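Local coordinates for protein octopine dehydrogenase (Pecten maximus, PDB 3C7D) that catalyses the NADH-dependent reductive condensation of L-arginine with pyruvate to D-octopine, the reverse of octopine dehydrogenation, at residues 106-111 against 130-135; 135-140 against 170-175; 164-169 against 190-195; 199-204 against 392-397. All blocks are in the same frame, centred on the assembly; numbering follows the deposited sequence.

Contact 1: residues 106-111 against 130-135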
loop_
_atom_site.group_PDB
_atom_site.type_symbol
_atom_site.label_atom_id
_atom_site.label_comp_id
_atom_site.label_asym_id
_atom_site.label_seq_id
_atom_site.Cartn_x
_atom_site.Cartn_y
_atom_site.Cartn_z
ATOM N N VAL A 106 4.954 19.238 -10.043
ATOM C CA VAL A 106 4.130 19.282 -8.838
ATOM C C VAL A 106 4.176 20.671 -8.175
ATOM O O VAL A 106 5.252 21.247 -8.003
ATOM C CB VAL A 106 4.495 18.121 -7.861
ATOM C CG1 VAL A 106 5.764 18.415 -7.071
ATOM C CG2 VAL A 106 3.340 17.818 -6.937
ATOM N N GLN A 107 3.005 21.218 -7.851
ATOM C CA GLN A 107 2.930 22.520 -7.186
ATOM C C GLN A 107 3.051 22.361 -5.672
ATOM O O GLN A 107 2.733 21.303 -5.127
ATOM C CB GLN A 107 1.651 23.277 -7.572
ATOM C CG GLN A 107 0.385 22.839 -6.838
ATOM C CD GLN A 107 -0.785 23.794 -7.035
ATOM O OE1 GLN A 107 -1.918 23.363 -7.230
ATOM N NE2 GLN A 107 -0.514 25.098 -6.977
ATOM N N ASP A 108 3.516 23.412 -5.000
ATOM C CA ASP A 108 3.799 23.358 -3.564
ATOM C C ASP A 108 2.616 22.857 -2.742
ATOM O O ASP A 108 2.794 22.087 -1.797
ATOM C CB ASP A 108 4.238 24.732 -3.043
ATOM C CG ASP A 108 5.610 25.148 -3.548
ATOM O OD1 ASP A 108 6.432 24.272 -3.894
ATOM O OD2 ASP A 108 5.871 26.370 -3.584
ATOM N N SER A 109 1.415 23.290 -3.117
ATOM C CA SER A 109 0.201 22.980 -2.365
ATOM C C SER A 109 -0.439 21.642 -2.757
ATOM O O SER A 109 -1.605 21.392 -2.441
ATOM C CB SER A 109 -0.816 24.118 -2.511
ATOM O OG SER A 109 -1.270 24.227 -3.847
ATOM N N ALA A 110 0.321 20.782 -3.432
ATOM C CA ALA A 110 -0.210 19.493 -3.868
ATOM C C ALA A 110 -0.306 18.495 -2.723
ATOM O O ALA A 110 0.627 18.358 -1.924
ATOM C CB ALA A 110 0.614 18.921 -5.006
ATOM N N LEU A 111 -1.446 17.817 -2.642
ATOM C CA LEU A 111 -1.623 16.705 -1.722
ATOM C C LEU A 111 -1.304 15.413 -2.466
ATOM O O LEU A 111 -1.993 15.051 -3.424
ATOM C CB LEU A 111 -3.054 16.682 -1.171
ATOM C CG LEU A 111 -3.498 15.529 -0.264
ATOM C CD1 LEU A 111 -2.795 15.564 1.088
ATOM C CD2 LEU A 111 -4.998 15.586 -0.084
ATOM N N GLY A 130 12.987 15.704 -3.585
ATOM C CA GLY A 130 14.018 16.561 -2.988
ATOM C C GLY A 130 13.493 17.706 -2.136
ATOM O O GLY A 130 12.718 17.488 -1.204
ATOM N N ASP A 131 13.911 18.927 -2.476
ATOM C CA ASP A 131 13.551 20.141 -1.729
ATOM C C ASP A 131 12.044 20.419 -1.657
ATOM O O ASP A 131 11.572 21.041 -0.702
ATOM C CB ASP A 131 14.285 21.370 -2.296
ATOM C CG ASP A 131 15.757 21.440 -1.869
ATOM O OD1 ASP A 131 16.117 20.884 -0.807
ATOM O OD2 ASP A 131 16.559 22.070 -2.595
ATOM N N LYS A 132 11.297 19.952 -2.658
ATOM C CA LYS A 132 9.851 20.194 -2.737
ATOM C C LYS A 132 9.040 19.284 -1.816
ATOM O O LYS A 132 7.856 19.540 -1.569
ATOM C CB LYS A 132 9.361 20.047 -4.180
ATOM C CG LYS A 132 8.198 20.965 -4.541
ATOM C CD LYS A 132 8.136 21.200 -6.043
ATOM C CE LYS A 132 7.350 22.458 -6.385
ATOM N NZ LYS A 132 8.148 23.708 -6.247
ATOM N N ALA A 133 9.681 18.230 -1.308
ATOM C CA ALA A 133 9.022 17.233 -0.458
ATOM C C ALA A 133 8.552 17.798 0.881
ATOM O O ALA A 133 7.561 17.331 1.443
ATOM C CB ALA A 133 9.933 16.045 -0.236
ATOM N N ALA A 134 9.271 18.797 1.388
ATOM C CA ALA A 134 8.915 19.445 2.647
ATOM C C ALA A 134 7.752 20.427 2.476
ATOM O O ALA A 134 7.143 20.854 3.460
ATOM C CB ALA A 134 10.126 20.144 3.241
ATOM N N ALA A 135 7.450 20.778 1.227
ATOM C CA ALA A 135 6.357 21.701 0.914
ATOM C C ALA A 135 5.019 20.967 0.788
ATOM O O ALA A 135 4.030 21.348 1.420
ATOM C CB ALA A 135 6.669 22.483 -0.360
#
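K132 reaches across to D108 and forms a salt bridge, NZ donating to OD1 of D108 at 3.0 Å. The ammonium approaches on the syn side of the carboxylate but stands 32° out of its plane, and the two side chains cross at about a right angle. A bend at the last torsion of the lysine (chi4 81°) swings NZ off the line of the preceding chain and brings it to the acid. The aliphatic part of K132 has a different neighbour: its CD passes CG1 of V106 at 3.8 Å, the two side chains sliding by each other in opposite directions. A135 sets its CB 4.0 Å from OD1 of D108, so the oxygen that accepts the lysine bond also has a methyl group beside it. D108 is exposed, so solvent probably weakens the ion pair. The backbone presents these groups in tight bends: Q107 to A110 form a type I turn closed by A110 N to Q107 O at 3.0 Å, and K132 lies in a short 3-10 segment. The contact joins the loop between helix 95-102 and strand 111-114 to the loop between helix 121-129 and strand 137-141; those two strands are parallel neighbours, and A110 bonds the backbone of S137 as they come together.

Contact 2: residues 135-140 against 170-175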
loop_
_atom_site.group_PDB
_atom_site.type_symbol
_atom_site.label_atom_id
_atom_site.label_comp_id
_atom_site.label_asym_id
_atom_site.label_seq_id
_atom_site.Cartn_x
_atom_site.Cartn_y
_atom_site.Cartn_z
ATOM N N ALA A 135 7.450 20.778 1.227
ATOM C CA ALA A 135 6.357 21.701 0.914
ATOM C C ALA A 135 5.019 20.967 0.788
ATOM O O ALA A 135 4.030 21.348 1.420
ATOM C CB ALA A 135 6.669 22.483 -0.360
ATOM N N VAL A 136 5.009 19.909 -0.023
ATOM C CA VAL A 136 3.811 19.103 -0.281
ATOM C C VAL A 136 3.366 18.325 0.955
ATOM O O VAL A 136 4.133 18.169 1.906
ATOM C CB VAL A 136 4.029 18.107 -1.462
ATOM C CG1 VAL A 136 4.433 18.851 -2.729
ATOM C CG2 VAL A 136 5.063 17.030 -1.103
ATOM N N SER A 137 2.118 17.854 0.938
ATOM C CA SER A 137 1.611 16.938 1.964
ATOM C C SER A 137 1.566 15.498 1.441
ATOM O O SER A 137 1.202 15.260 0.282
ATOM C CB SER A 137 0.226 17.369 2.455
ATOM O OG SER A 137 0.325 18.429 3.386
ATOM N N MET A 138 1.932 14.551 2.303
ATOM C CA MET A 138 1.973 13.135 1.944
ATOM C C MET A 138 0.953 12.317 2.738
ATOM O O MET A 138 0.981 12.309 3.971
ATOM C CB MET A 138 3.378 12.578 2.154
ATOM C CG MET A 138 4.418 13.182 1.238
ATOM S SD MET A 138 6.091 12.739 1.723
ATOM C CE MET A 138 6.339 13.806 3.143
ATOM N N MET A 139 0.070 11.624 2.018
ATOM C CA MET A 139 -1.043 10.885 2.624
ATOM C C MET A 139 -1.021 9.394 2.261
ATOM O O MET A 139 -1.071 9.035 1.084
ATOM C CB MET A 139 -2.372 11.518 2.198
ATOM C CG MET A 139 -3.539 11.230 3.125
ATOM S SD MET A 139 -5.062 11.958 2.511
ATOM C CE MET A 139 -6.101 11.853 3.961
ATOM N N SER A 140 -0.958 8.533 3.273
ATOM C CA SER A 140 -0.860 7.087 3.055
ATOM C C SER A 140 -2.054 6.301 3.608
ATOM O O SER A 140 -2.254 6.236 4.824
ATOM C CB SER A 140 0.442 6.550 3.652
ATOM O OG SER A 140 1.567 7.023 2.934
ATOM N N LEU A 170 -0.805 11.104 7.561
ATOM C CA LEU A 170 -0.490 12.393 6.942
ATOM C C LEU A 170 0.784 13.010 7.512
ATOM O O LEU A 170 0.967 13.067 8.731
ATOM C CB LEU A 170 -1.664 13.367 7.114
ATOM C CG LEU A 170 -1.529 14.818 6.640
ATOM C CD1 LEU A 170 -1.763 14.944 5.137
ATOM C CD2 LEU A 170 -2.490 15.718 7.412
ATOM N N ILE A 171 1.660 13.452 6.613
ATOM C CA ILE A 171 2.780 14.321 6.962
ATOM C C ILE A 171 2.479 15.686 6.349
ATOM O O ILE A 171 2.521 15.854 5.125
ATOM C CB ILE A 171 4.132 13.787 6.422
ATOM C CG1 ILE A 171 4.465 12.425 7.044
ATOM C CG2 ILE A 171 5.257 14.799 6.679
ATOM C CD1 ILE A 171 5.639 11.707 6.388
ATOM N N LYS A 172 2.150 16.650 7.205
ATOM C CA LYS A 172 1.846 18.005 6.758
ATOM C C LYS A 172 3.103 18.703 6.278
ATOM O O LYS A 172 4.154 18.617 6.916
ATOM C CB LYS A 172 1.189 18.818 7.872
ATOM C CG LYS A 172 -0.324 18.856 7.797
ATOM C CD LYS A 172 -0.946 19.186 9.148
ATOM C CE LYS A 172 -0.769 20.650 9.526
ATOM N NZ LYS A 172 -1.372 20.945 10.857
ATOM N N GLY A 173 2.989 19.371 5.134
ATOM C CA GLY A 173 4.068 20.184 4.598
ATOM C C GLY A 173 3.870 21.633 4.989
ATOM O O GLY A 173 2.947 21.959 5.745
ATOM N N THR A 174 4.732 22.506 4.473
ATOM C CA THR A 174 4.645 23.935 4.780
ATOM C C THR A 174 3.516 24.612 4.008
ATOM O O THR A 174 3.020 25.657 4.419
ATOM C CB THR A 174 5.981 24.674 4.524
ATOM O OG1 THR A 174 6.411 24.457 3.172
ATOM C CG2 THR A 174 7.057 24.189 5.489
ATOM N N ALA A 175 3.105 23.996 2.901
ATOM C CA ALA A 175 2.028 24.531 2.067
ATOM C C ALA A 175 0.643 24.137 2.574
ATOM O O ALA A 175 0.446 23.032 3.083
ATOM C CB ALA A 175 2.210 24.094 0.624
#
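The backbones of 135-140 and 170-175 run antiparallel, their touching parts 159° apart in direction. M138 and I171 form a hydrogen-bonded pair, with M138 N to I171 O at 3.2 Å and I171 N to M138 O at 3.0 Å; the next pair, M139 with L170, is non-hydrogen-bonded. Past the regular strands the chains stay together through A175 N, which reaches A135 O in the carbonyl plane, on a lone pair, at 3.2 Å. G173 passes close to the carbonyls of A135 and V136, its CA 3.4 Å from A135 O; a CB there would clash with both oxygens, which probably explains the glycine. S137 turns its hydroxyl back beside its own backbone N (chi1 -79°), where OG accepts a weak bond from G173 N at 3.3 Å, a side chain standing in for a strand carbonyl. On the face of M138 and I171, the methionine bends at chi3 (-76°) and lays its CE against the isoleucine, CG2 at 3.8 Å and CD1 at 3.9 Å. Helix 121-129 covers this face through C125, E122 and R126, while M139 and L170 on the other meet P180 of helix 180-188. Strand 137-141 is also parallel to strand 111-114, so this pairing is where the parallel, Rossmann-type nucleotide-binding sheet passes into its antiparallel part at strand 156-171.

Contact 3: residues 164-169 against 190-195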
loop_
_atom_site.group_PDB
_atom_site.type_symbol
_atom_site.label_atom_id
_atom_site.label_comp_id
_atom_site.label_asym_id
_atom_site.label_seq_id
_atom_site.Cartn_x
_atom_site.Cartn_y
_atom_site.Cartn_z
ATOM N N SER A 164 -16.097 -0.434 5.186
ATOM C CA SER A 164 -16.873 0.356 6.139
ATOM C C SER A 164 -16.063 1.558 6.625
ATOM O O SER A 164 -16.453 2.707 6.407
ATOM C CB SER A 164 -17.319 -0.519 7.315
ATOM O OG SER A 164 -17.701 0.271 8.425
ATOM N N VAL A 165 -14.936 1.275 7.277
ATOM C CA VAL A 165 -13.986 2.307 7.705
ATOM C C VAL A 165 -12.649 2.158 6.971
ATOM O O VAL A 165 -12.322 1.076 6.472
ATOM C CB VAL A 165 -13.741 2.299 9.251
ATOM C CG1 VAL A 165 -15.000 2.706 10.007
ATOM C CG2 VAL A 165 -13.220 0.938 9.736
ATOM N N LEU A 166 -11.888 3.247 6.901
ATOM C CA LEU A 166 -10.540 3.212 6.335
ATOM C C LEU A 166 -9.679 4.324 6.932
ATOM O O LEU A 166 -10.129 5.460 7.076
ATOM C CB LEU A 166 -10.580 3.313 4.804
ATOM C CG LEU A 166 -9.418 2.674 4.037
ATOM C CD1 LEU A 166 -9.455 1.163 4.172
ATOM C CD2 LEU A 166 -9.442 3.071 2.571
ATOM N N ALA A 167 -8.443 3.982 7.283
ATOM C CA ALA A 167 -7.533 4.922 7.925
ATOM C C ALA A 167 -6.452 5.421 6.972
ATOM O O ALA A 167 -5.988 4.684 6.101
ATOM C CB ALA A 167 -6.909 4.290 9.155
ATOM N N ALA A 168 -6.062 6.681 7.151
ATOM C CA ALA A 168 -4.994 7.300 6.369
ATOM C C ALA A 168 -4.094 8.160 7.250
ATOM O O ALA A 168 -4.579 8.894 8.112
ATOM C CB ALA A 168 -5.576 8.132 5.246
ATOM N N SER A 169 -2.786 8.065 7.029
ATOM C CA SER A 169 -1.829 8.908 7.744
ATOM C C SER A 169 -1.499 10.158 6.931
ATOM O O SER A 169 -1.858 10.252 5.758
ATOM C CB SER A 169 -0.553 8.138 8.050
ATOM O OG SER A 169 0.304 8.133 6.927
ATOM N N ALA A 190 -19.940 8.513 0.334
ATOM C CA ALA A 190 -20.279 8.137 1.709
ATOM C C ALA A 190 -19.330 7.095 2.311
ATOM O O ALA A 190 -19.019 7.149 3.501
ATOM C CB ALA A 190 -21.724 7.649 1.783
ATOM N N GLU A 191 -18.871 6.155 1.488
ATOM C CA GLU A 191 -18.040 5.054 1.971
ATOM C C GLU A 191 -16.735 4.921 1.186
ATOM O O GLU A 191 -16.685 5.297 0.018
ATOM C CB GLU A 191 -18.814 3.737 1.909
ATOM C CG GLU A 191 -19.918 3.599 2.944
ATOM C CD GLU A 191 -20.490 2.195 2.999
ATOM O OE1 GLU A 191 -20.444 1.476 1.971
ATOM O OE2 GLU A 191 -20.991 1.814 4.078
ATOM N N PRO A 192 -15.668 4.406 1.832
ATOM C CA PRO A 192 -15.592 4.085 3.264
ATOM C C PRO A 192 -15.398 5.345 4.099
ATOM O O PRO A 192 -14.882 6.344 3.589
ATOM C CB PRO A 192 -14.362 3.184 3.365
ATOM C CG PRO A 192 -13.548 3.477 2.173
ATOM C CD PRO A 192 -14.412 4.099 1.123
ATOM N N VAL A 193 -15.817 5.312 5.360
ATOM C CA VAL A 193 -15.660 6.492 6.215
ATOM C C VAL A 193 -14.232 6.589 6.734
ATOM O O VAL A 193 -13.747 5.717 7.461
ATOM C CB VAL A 193 -16.746 6.607 7.337
ATOM C CG1 VAL A 193 -18.142 6.687 6.726
ATOM C CG2 VAL A 193 -16.668 5.455 8.317
ATOM N N PHE A 194 -13.552 7.650 6.317
ATOM C CA PHE A 194 -12.130 7.812 6.587
ATOM C C PHE A 194 -11.824 8.377 7.976
ATOM O O PHE A 194 -12.534 9.251 8.476
ATOM C CB PHE A 194 -11.473 8.672 5.501
ATOM C CG PHE A 194 -11.581 8.097 4.111
ATOM C CD1 PHE A 194 -11.355 6.744 3.874
ATOM C CD2 PHE A 194 -11.881 8.918 3.030
ATOM C CE1 PHE A 194 -11.447 6.215 2.586
ATOM C CE2 PHE A 194 -11.974 8.397 1.738
ATOM C CZ PHE A 194 -11.757 7.042 1.519
ATOM N N ARG A 195 -10.769 7.855 8.596
ATOM C CA ARG A 195 -10.231 8.416 9.833
ATOM C C ARG A 195 -8.747 8.735 9.666
ATOM O O ARG A 195 -8.046 8.094 8.878
ATOM C CB ARG A 195 -10.463 7.483 11.028
ATOM C CG ARG A 195 -9.525 6.280 11.132
ATOM C CD ARG A 195 -9.788 5.518 12.424
ATOM N NE ARG A 195 -8.853 4.414 12.648
ATOM C CZ ARG A 195 -9.030 3.168 12.208
ATOM N NH1 ARG A 195 -10.106 2.846 11.492
ATOM N NH2 ARG A 195 -8.122 2.236 12.479
#
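R195 lays its guanidinium flat over A167, whose CB stands 3.9 Å from the plane and over its centre, while CG2 of V165 comes up to the edge, 4.1 Å from NH1. The arginine starts with CG between its backbone N and carbonyl carbon (chi1 77°) and then runs extended to NE, bringing the planar group back across the neighbouring strand. On the same face, V165 CG1 meets V193 CG2 at 3.6 Å. Replacing R195 by an alanine would probably leave the A167 methyl without its flat cover and V165 CG2 without its neighbour at the edge. On the other face L166 and F194 lie side by side and point the same way: the leucine CB meets the ring edge at CD1, 3.6 Å away, and its CD2 lies 3.7 Å from CE1. P192, preceded by a cis peptide, flanks L166, its CG 4.0 Å from L166 CB, and its carbonyl O sits 3.5 Å above the centre of the F194 ring. Four backbone bonds join the parallel strands, among them R195 N to L166 O at 2.9 Å. Helix 180-188 links them in a beta-alpha-beta unit, and its Q185 bonds both F194 N and P192 O. The chemistry is thus divided: an apolar, aromatic face where L166 also touches the pyruvate-binding T143, and a face where the guanidinium lies flat on one methyl, a contact of dispersion rather than of charge.

Contact 4: residues 199-204 against 392-397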
loop_
_atom_site.group_PDB
_atom_site.type_symbol
_atom_site.label_atom_id
_atom_site.label_comp_id
_atom_site.label_asym_id
_atom_site.label_seq_id
_atom_site.Cartn_x
_atom_site.Cartn_y
_atom_site.Cartn_z
ATOM N N HIS A 199 -0.079 9.130 13.262
ATOM C CA HIS A 199 1.291 9.216 12.759
ATOM C C HIS A 199 1.496 8.324 11.537
ATOM O O HIS A 199 0.851 7.282 11.416
ATOM C CB HIS A 199 2.267 8.805 13.865
ATOM C CG HIS A 199 3.605 9.464 13.768
ATOM N ND1 HIS A 199 4.675 8.883 13.122
ATOM C CD2 HIS A 199 4.050 10.654 14.239
ATOM C CE1 HIS A 199 5.720 9.688 13.196
ATOM N NE2 HIS A 199 5.367 10.770 13.866
ATOM N N PHE A 200 2.409 8.724 10.649
ATOM C CA PHE A 200 2.674 7.982 9.410
ATOM C C PHE A 200 3.406 6.659 9.629
ATOM O O PHE A 200 3.250 5.717 8.845
ATOM C CB PHE A 200 3.410 8.854 8.386
ATOM C CG PHE A 200 4.873 9.049 8.682
ATOM C CD1 PHE A 200 5.290 9.991 9.619
ATOM C CD2 PHE A 200 5.834 8.301 8.008
ATOM C CE1 PHE A 200 6.640 10.176 9.886
ATOM C CE2 PHE A 200 7.188 8.479 8.272
ATOM C CZ PHE A 200 7.591 9.421 9.211
ATOM N N LEU A 201 4.209 6.604 10.690
ATOM C CA LEU A 201 4.919 5.385 11.070
ATOM C C LEU A 201 3.961 4.358 11.660
ATOM O O LEU A 201 4.159 3.153 11.494
ATOM C CB LEU A 201 6.050 5.686 12.057
ATOM C CG LEU A 201 7.341 6.342 11.552
ATOM C CD1 LEU A 201 8.300 6.515 12.717
ATOM C CD2 LEU A 201 8.002 5.539 10.433
ATOM N N GLU A 202 2.929 4.844 12.349
ATOM C CA GLU A 202 1.839 3.998 12.820
ATOM C C GLU A 202 1.219 3.260 11.633
ATOM O O GLU A 202 1.126 2.037 11.639
ATOM C CB GLU A 202 0.777 4.836 13.542
ATOM C CG GLU A 202 -0.507 4.077 13.862
ATOM C CD GLU A 202 -1.731 4.971 13.911
ATOM O OE1 GLU A 202 -1.604 6.161 14.276
ATOM O OE2 GLU A 202 -2.831 4.474 13.591
ATOM N N MET A 203 0.820 4.018 10.614
ATOM C CA MET A 203 0.254 3.467 9.387
ATOM C C MET A 203 1.187 2.439 8.758
ATOM O O MET A 203 0.747 1.370 8.341
ATOM C CB MET A 203 -0.017 4.599 8.393
ATOM C CG MET A 203 -0.841 4.208 7.167
ATOM S SD MET A 203 -2.483 3.567 7.562
ATOM C CE MET A 203 -3.186 4.908 8.512
ATOM N N LEU A 204 2.475 2.780 8.710
ATOM C CA LEU A 204 3.507 1.943 8.094
ATOM C C LEU A 204 3.675 0.605 8.819
ATOM O O LEU A 204 3.851 -0.436 8.180
ATOM C CB LEU A 204 4.838 2.708 8.036
ATOM C CG LEU A 204 5.980 2.192 7.154
ATOM C CD1 LEU A 204 6.762 3.351 6.581
ATOM C CD2 LEU A 204 6.900 1.257 7.921
ATOM N N ASP A 392 15.424 10.457 13.393
ATOM C CA ASP A 392 14.992 11.815 13.084
ATOM C C ASP A 392 15.075 12.103 11.586
ATOM O O ASP A 392 14.322 12.929 11.071
ATOM C CB ASP A 392 15.777 12.853 13.886
ATOM C CG ASP A 392 14.999 14.149 14.072
ATOM O OD1 ASP A 392 14.028 14.164 14.867
ATOM O OD2 ASP A 392 15.360 15.154 13.420
ATOM N N ALA A 393 15.982 11.415 10.894
ATOM C CA ALA A 393 16.051 11.480 9.434
ATOM C C ALA A 393 14.862 10.741 8.818
ATOM O O ALA A 393 14.356 11.125 7.760
ATOM C CB ALA A 393 17.366 10.904 8.925
ATOM N N ILE A 394 14.430 9.679 9.497
ATOM C CA ILE A 394 13.235 8.929 9.119
ATOM C C ILE A 394 11.971 9.761 9.365
ATOM O O ILE A 394 11.057 9.772 8.540
ATOM C CB ILE A 394 13.175 7.577 9.875
ATOM C CG1 ILE A 394 14.210 6.609 9.295
ATOM C CG2 ILE A 394 11.775 6.973 9.827
ATOM C CD1 ILE A 394 14.449 5.374 10.129
ATOM N N LEU A 395 11.945 10.476 10.488
ATOM C CA LEU A 395 10.786 11.277 10.879
ATOM C C LEU A 395 10.660 12.594 10.116
ATOM O O LEU A 395 9.573 12.936 9.653
ATOM C CB LEU A 395 10.815 11.558 12.382
ATOM C CG LEU A 395 10.546 10.391 13.332
ATOM C CD1 LEU A 395 11.215 10.647 14.663
ATOM C CD2 LEU A 395 9.059 10.161 13.520
ATOM N N THR A 396 11.765 13.329 9.995
ATOM C CA THR A 396 11.740 14.682 9.427
ATOM C C THR A 396 12.081 14.719 7.941
ATOM O O THR A 396 11.589 15.580 7.210
ATOM C CB THR A 396 12.684 15.666 10.180
ATOM O OG1 THR A 396 14.052 15.290 9.974
ATOM C CG2 THR A 396 12.378 15.692 11.673
ATOM N N GLY A 397 12.928 13.792 7.503
ATOM C CA GLY A 397 13.400 13.771 6.122
ATOM C C GLY A 397 14.662 14.590 5.922
ATOM O O GLY A 397 15.165 14.705 4.804
#
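D392 O is gripped from opposite faces of its carbonyl plane by T396 N at 2.8 Å and T396 OG1 at 2.6 Å, at the C-terminal end of helix 391-396, from which I394 and L395 meet H199, F200 and L201. CD2 of L395 does most of the touching: it lies at the edge of the H199 ring, 3.4 Å from CE1, and 3.8 Å from L201 CD1, and the L395 side chain crosses both at about a right angle. H199 is the N-cap of helix 200-206 and forms a capping box with E202, its ND1 accepting weakly from L201 N, while NE2 bonds N267. F200 points the edge of its ring at I394 O, 3.5 Å from CZ; that oxygen and L395 O are bonded by the guanidinium of R126. L201 CG rests on one ring face, offset toward the rim. An alanine in place of F200 would probably open a gap between the helices, with I394 O and L201 losing the ring. The axes of helical segments 200-204 and 392-396 approach to 12.0 Å, at 101°, so side chains bridge the distance. F200 also touches S169 and I171 of strand 156-171, and F123 of helix 121-129 touches F200, L204 and I394.

Contacts 1 and 2 share A135, have centres 8 Å apart and are joined by a probable backbone bond from T174 N to A134 O. Contacts 2 and 3 use the same long strand, which ends at I171; their centres are 19 Å apart, and they meet where S169 N reaches S140 O at 2.9 Å. Contact 4 packs against both: I171 CD1 lies 3.6 Å from F200 CG, and the CE of M203 approaches residues 167-169. Contact 3 comes close to the ligands, the L166 side chain being about 8 Å from the bound pyruvate and about 9 Å from NAD, whereas contacts 1 and 2 lie away from the annotated sites. The arginine-binding M206 belongs to the helix of contact 4, and its side chain is about 6 Å from that of R195 in contact 3.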